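Side-chain contacts in probable oxidoreductase (Mycobacterium abscessus, PDB 4EYE), which probably acts as an oxidoreductase of the quinone reductase-like branch of the medium-chain dehydrogenase family: residues V105-F110 with V118-S123; P127-L132 with V138-N143. One frame throughout, in Å; residues are numbered along the deposited sequence.

Contact 1. Residues V105-F110 with V118-S123; sequences VMAFNF and VAVAPS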
loop_
_atom_site.group_PDB
_atom_site.type_symbol
_atom_site.label_atom_id
_atom_site.label_comp_id
_atom_site.label_asym_id
_atom_site.label_seq_id
_atom_site.Cartn_x
_atom_site.Cartn_y
_atom_site.Cartn_z
ATOM N N VAL A 105 10.552 -13.421 4.678
ATOM C CA VAL A 105 10.255 -12.883 3.347
ATOM C C VAL A 105 8.911 -12.126 3.341
ATOM O O VAL A 105 8.027 -12.341 4.198
ATOM C CB VAL A 105 10.204 -13.998 2.287
ATOM C CG1 VAL A 105 11.601 -14.625 2.024
ATOM C CG2 VAL A 105 9.120 -15.047 2.662
ATOM N N MET A 106 8.817 -11.223 2.363
ATOM C CA MET A 106 7.602 -10.583 1.927
ATOM C C MET A 106 7.176 -11.252 0.614
ATOM O O MET A 106 8.033 -11.671 -0.171
ATOM C CB MET A 106 7.858 -9.110 1.694
ATOM C CG MET A 106 8.165 -8.367 2.985
ATOM S SD MET A 106 9.277 -6.964 2.792
ATOM C CE MET A 106 8.380 -5.931 1.659
ATOM N N ALA A 107 5.866 -11.365 0.390
ATOM C CA ALA A 107 5.334 -12.080 -0.751
ATOM C C ALA A 107 4.127 -11.300 -1.312
ATOM O O ALA A 107 3.346 -10.657 -0.563
ATOM C CB ALA A 107 4.897 -13.481 -0.345
ATOM N N PHE A 108 3.960 -11.346 -2.620
ATOM C CA PHE A 108 2.730 -10.849 -3.198
ATOM C C PHE A 108 2.163 -11.803 -4.200
ATOM O O PHE A 108 2.914 -12.444 -4.911
ATOM C CB PHE A 108 2.922 -9.466 -3.751
ATOM C CG PHE A 108 4.004 -9.341 -4.779
ATOM C CD1 PHE A 108 3.665 -9.349 -6.126
ATOM C CD2 PHE A 108 5.335 -9.112 -4.427
ATOM C CE1 PHE A 108 4.639 -9.215 -7.112
ATOM C CE2 PHE A 108 6.327 -8.951 -5.441
ATOM C CZ PHE A 108 5.970 -8.997 -6.770
ATOM N N ASN A 109 0.826 -11.867 -4.241
ATOM C CA ASN A 109 0.101 -12.602 -5.288
ATOM C C ASN A 109 -1.299 -11.971 -5.500
ATOM O O ASN A 109 -1.669 -11.047 -4.770
ATOM C CB ASN A 109 -0.016 -14.067 -4.897
ATOM C CG ASN A 109 -0.095 -15.004 -6.098
ATOM O OD1 ASN A 109 -0.061 -14.604 -7.244
ATOM N ND2 ASN A 109 -0.213 -16.276 -5.818
ATOM N N PHE A 110 -2.065 -12.422 -6.497
ATOM C CA PHE A 110 -3.388 -11.827 -6.726
ATOM C C PHE A 110 -4.400 -12.278 -5.684
ATOM O O PHE A 110 -5.311 -11.500 -5.345
ATOM C CB PHE A 110 -3.901 -11.930 -8.187
ATOM C CG PHE A 110 -3.673 -13.249 -8.839
ATOM C CD1 PHE A 110 -4.664 -14.242 -8.788
ATOM C CD2 PHE A 110 -2.489 -13.512 -9.526
ATOM C CE1 PHE A 110 -4.469 -15.490 -9.383
ATOM C CE2 PHE A 110 -2.281 -14.762 -10.130
ATOM C CZ PHE A 110 -3.275 -15.749 -10.061
ATOM N N VAL A 118 0.746 -19.495 2.067
ATOM C CA VAL A 118 0.546 -19.013 0.713
ATOM C C VAL A 118 1.667 -19.535 -0.226
ATOM O O VAL A 118 2.822 -19.665 0.173
ATOM C CB VAL A 118 0.445 -17.467 0.698
ATOM C CG1 VAL A 118 1.792 -16.814 1.061
ATOM C CG2 VAL A 118 -0.153 -16.945 -0.614
ATOM N N ALA A 119 1.278 -19.892 -1.449
ATOM C CA ALA A 119 2.215 -20.348 -2.474
ATOM C C ALA A 119 2.385 -19.198 -3.454
ATOM O O ALA A 119 1.397 -18.642 -3.893
ATOM C CB ALA A 119 1.667 -21.573 -3.225
ATOM N N VAL A 120 3.602 -18.790 -3.745
ATOM C CA VAL A 120 3.815 -17.698 -4.690
ATOM C C VAL A 120 5.016 -17.984 -5.568
ATOM O O VAL A 120 5.857 -18.825 -5.237
ATOM C CB VAL A 120 4.055 -16.340 -4.032
ATOM C CG1 VAL A 120 3.015 -16.031 -2.952
ATOM C CG2 VAL A 120 5.463 -16.204 -3.518
ATOM N N ALA A 121 5.089 -17.284 -6.695
ATOM C CA ALA A 121 6.184 -17.495 -7.637
ATOM C C ALA A 121 7.462 -16.943 -6.970
ATOM O O ALA A 121 7.406 -15.956 -6.217
ATOM C CB ALA A 121 5.884 -16.767 -8.961
ATOM N N PRO A 122 8.595 -17.562 -7.253
ATOM C CA PRO A 122 9.868 -17.044 -6.716
ATOM C C PRO A 122 10.111 -15.593 -7.080
ATOM O O PRO A 122 10.644 -14.870 -6.283
ATOM C CB PRO A 122 10.916 -17.942 -7.374
ATOM C CG PRO A 122 10.191 -19.200 -7.652
ATOM C CD PRO A 122 8.762 -18.871 -7.903
ATOM N N SER A 123 9.640 -15.150 -8.243
ATOM C CA SER A 123 9.824 -13.759 -8.627
ATOM C C SER A 123 8.979 -12.803 -7.750
ATOM O O SER A 123 9.163 -11.596 -7.802
ATOM C CB SER A 123 9.357 -13.585 -10.064
ATOM O OG SER A 123 7.959 -13.889 -10.095
#
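V120 faces A107 and N109 between strands 104-108 and 117-120, and the arrangement illustrates how one branched residue can serve two neighbours that point the same way. Its CG1 methyl does the touching: it lies 4.1 Å from A107 CB and also 4.1 Å from N109 CB, so a single methyl packs against two residues on the same face of the opposing strand and its extension. CG1 stands anti to the carbonyl carbon of V120 (chi1 -49°), which sends it out toward that face, while CG2 takes the position between backbone N and carbonyl carbon.

N109 adds a polar margin to this apolar patch. With CG anti to the backbone N (chi1 -151°), its amide is carried toward the backbone of the second strand, where ND2 comes to 3.4 Å from A119 O. The other end of the amide turns back on its own chain, where OD1 receives a weak bond from F110 N.

F108 starts out in the other direction, yet the far end of its ring returns to the second segment: CZ lies 4.2 Å from S123 O, approached obliquely.

Neither strand pairs directly with the other. Strand 85-92 is hydrogen-bonded alongside 104-108, strand 51-55 pairs with 117-120, and strand 125-127, itself paired with 104-108, brings I125 against both A107 and V120 within the mixed sheet.

Contact 2. Residues P127-L132 with V138-N143; sequences PTPPQL and VALIAN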
loop_
_atom_site.group_PDB
_atom_site.type_symbol
_atom_site.label_atom_id
_atom_site.label_comp_id
_atom_site.label_asym_id
_atom_site.label_seq_id
_atom_site.Cartn_x
_atom_site.Cartn_y
_atom_site.Cartn_z
ATOM N N PRO A 127 13.230 -10.263 0.345
ATOM C CA PRO A 127 13.759 -10.389 1.679
ATOM C C PRO A 127 13.254 -9.300 2.628
ATOM O O PRO A 127 13.319 -8.113 2.326
ATOM C CB PRO A 127 15.300 -10.308 1.488
ATOM C CG PRO A 127 15.485 -9.574 0.192
ATOM C CD PRO A 127 14.251 -9.860 -0.648
ATOM N N THR A 128 12.768 -9.732 3.802
ATOM C CA THR A 128 12.231 -8.821 4.795
ATOM C C THR A 128 13.354 -8.001 5.459
ATOM O O THR A 128 14.293 -8.578 5.968
ATOM C CB THR A 128 11.510 -9.608 5.922
ATOM O OG1 THR A 128 10.401 -10.331 5.355
ATOM C CG2 THR A 128 11.063 -8.614 7.051
ATOM N N PRO A 129 13.241 -6.649 5.491
ATOM C CA PRO A 129 14.325 -5.871 6.128
ATOM C C PRO A 129 14.509 -6.288 7.584
ATOM O O PRO A 129 13.513 -6.477 8.314
ATOM C CB PRO A 129 13.830 -4.446 6.017
ATOM C CG PRO A 129 12.986 -4.446 4.772
ATOM C CD PRO A 129 12.310 -5.773 4.750
ATOM N N PRO A 130 15.759 -6.503 7.996
ATOM C CA PRO A 130 15.932 -7.047 9.364
ATOM C C PRO A 130 15.459 -6.114 10.463
ATOM O O PRO A 130 15.199 -6.597 11.563
ATOM C CB PRO A 130 17.435 -7.300 9.478
ATOM C CG PRO A 130 18.078 -6.497 8.412
ATOM C CD PRO A 130 17.042 -6.360 7.290
ATOM N N GLN A 131 15.316 -4.830 10.193
ATOM C CA GLN A 131 14.873 -3.899 11.230
ATOM C C GLN A 131 13.356 -4.013 11.528
ATOM O O GLN A 131 12.883 -3.473 12.542
ATOM C CB GLN A 131 15.186 -2.449 10.822
ATOM C CG GLN A 131 16.685 -2.156 10.670
ATOM C CD GLN A 131 17.184 -2.244 9.230
ATOM O OE1 GLN A 131 16.601 -2.900 8.387
ATOM N NE2 GLN A 131 18.296 -1.590 8.972
ATOM N N LEU A 132 12.595 -4.691 10.655
ATOM C CA LEU A 132 11.140 -4.679 10.726
ATOM C C LEU A 132 10.590 -5.964 11.294
ATOM O O LEU A 132 11.100 -7.084 11.027
ATOM C CB LEU A 132 10.523 -4.416 9.313
ATOM C CG LEU A 132 10.925 -3.113 8.607
ATOM C CD1 LEU A 132 10.143 -3.005 7.291
ATOM C CD2 LEU A 132 10.730 -1.880 9.486
ATOM N N VAL A 138 5.021 -6.493 5.995
ATOM C CA VAL A 138 3.876 -6.637 5.027
ATOM C C VAL A 138 3.373 -5.278 4.600
ATOM O O VAL A 138 2.952 -5.071 3.423
ATOM C CB VAL A 138 2.751 -7.618 5.511
ATOM C CG1 VAL A 138 1.796 -6.910 6.494
ATOM C CG2 VAL A 138 1.996 -8.223 4.298
ATOM N N ALA A 139 3.445 -4.304 5.511
ATOM C CA ALA A 139 2.953 -2.989 5.234
ATOM C C ALA A 139 3.705 -2.314 4.069
ATOM O O ALA A 139 3.117 -1.545 3.331
ATOM C CB ALA A 139 3.018 -2.105 6.479
ATOM N N LEU A 140 4.991 -2.626 3.930
ATOM C CA LEU A 140 5.810 -2.175 2.817
ATOM C C LEU A 140 5.284 -2.618 1.458
ATOM O O LEU A 140 5.471 -1.930 0.467
ATOM C CB LEU A 140 7.251 -2.706 2.903
ATOM C CG LEU A 140 8.262 -2.151 3.879
ATOM C CD1 LEU A 140 9.628 -2.859 3.721
ATOM C CD2 LEU A 140 8.420 -0.621 3.776
ATOM N N ILE A 141 4.616 -3.763 1.377
ATOM C CA ILE A 141 4.485 -4.452 0.092
ATOM C C ILE A 141 3.755 -3.722 -1.034
ATOM O O ILE A 141 4.372 -3.404 -2.041
ATOM C CB ILE A 141 3.951 -5.886 0.241
ATOM C CG1 ILE A 141 4.914 -6.715 1.066
ATOM C CG2 ILE A 141 3.759 -6.526 -1.131
ATOM C CD1 ILE A 141 4.395 -8.087 1.459
ATOM N N ALA A 142 2.458 -3.487 -0.907
ATOM C CA ALA A 142 1.731 -2.716 -1.932
ATOM C C ALA A 142 2.014 -1.230 -1.767
ATOM O O ALA A 142 2.466 -0.580 -2.746
ATOM C CB ALA A 142 0.232 -2.981 -1.915
ATOM N N ASN A 143 1.815 -0.699 -0.567
ATOM C CA ASN A 143 1.817 0.742 -0.429
ATOM C C ASN A 143 3.176 1.460 -0.617
ATOM O O ASN A 143 3.239 2.524 -1.254
ATOM C CB ASN A 143 1.153 1.209 0.884
ATOM C CG ASN A 143 -0.316 0.751 1.014
ATOM O OD1 ASN A 143 -0.937 0.402 0.026
ATOM N ND2 ASN A 143 -0.856 0.740 2.260
#
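L140 meets L132 and P129 where a type I beta turn, P129 to L132, leads out of strand 125-127 and toward helix 134-140. It is a compact example of a turn folding back on the helix that follows it: only five residues separate the two segments, most of them helical, and three apolar side chains close the loop.

The conformation of L140 sets the geometry. Its CG lies anti to the carbonyl carbon (chi1 -75°), and the chain then extends fully (chi2 -179°), so that CD1 is thrust away from the helix as the leading atom. L132 has much the same shape, also with an extended second torsion, but the two leucines cross at about a right angle. L132 CD1 lies across the tip of L140, touching its CD1 and, at 4.0 Å, its branch carbon CG.

P129 approaches differently. The CG corner of its ring, puckered exo, points at L140 CD1 and meets it at 3.9 Å. The neighbouring ring atom P129 CD follows at 4.1 Å from that same methyl, which thus has a proline and a leucine of one turn as its partners.

The turn presents both residues together because its own backbone is closed by L132 N donating to P129 O, at 3.1 Å. All three touching residues are buried. M106 of strand 104-108 and P311 also pack on L140, whereas V305 of helix 293-306 touches L132, and the carbonyl oxygen of L132 accepts a hydrogen bond from R104. The closest approach between the segments is methyl to methyl, 3.6 Å from L132 CD1 to L140 CD1.

Both segments of contact 1 precede those of contact 2 in the sequence, and their centres are about 13 Å apart. Strand 125-127 follows contact 1 and ends at P127, where contact 2 begins; it pairs antiparallel with strand 104-108, which carries one side of contact 1 and packs, through M106, on I141 and T128 of contact 2. A107 O also lies 3.4 Å from I141 CD1. Contact 1 is partly buried within the mixed sheet, its centre about 16 Å from the centre of the chain; contact 2 is buried, its centre about 11 Å from that point, where the chain turns into helices 134-140 and 143-154. Together they trace a continuous packing path from the mixed sheet to those helices.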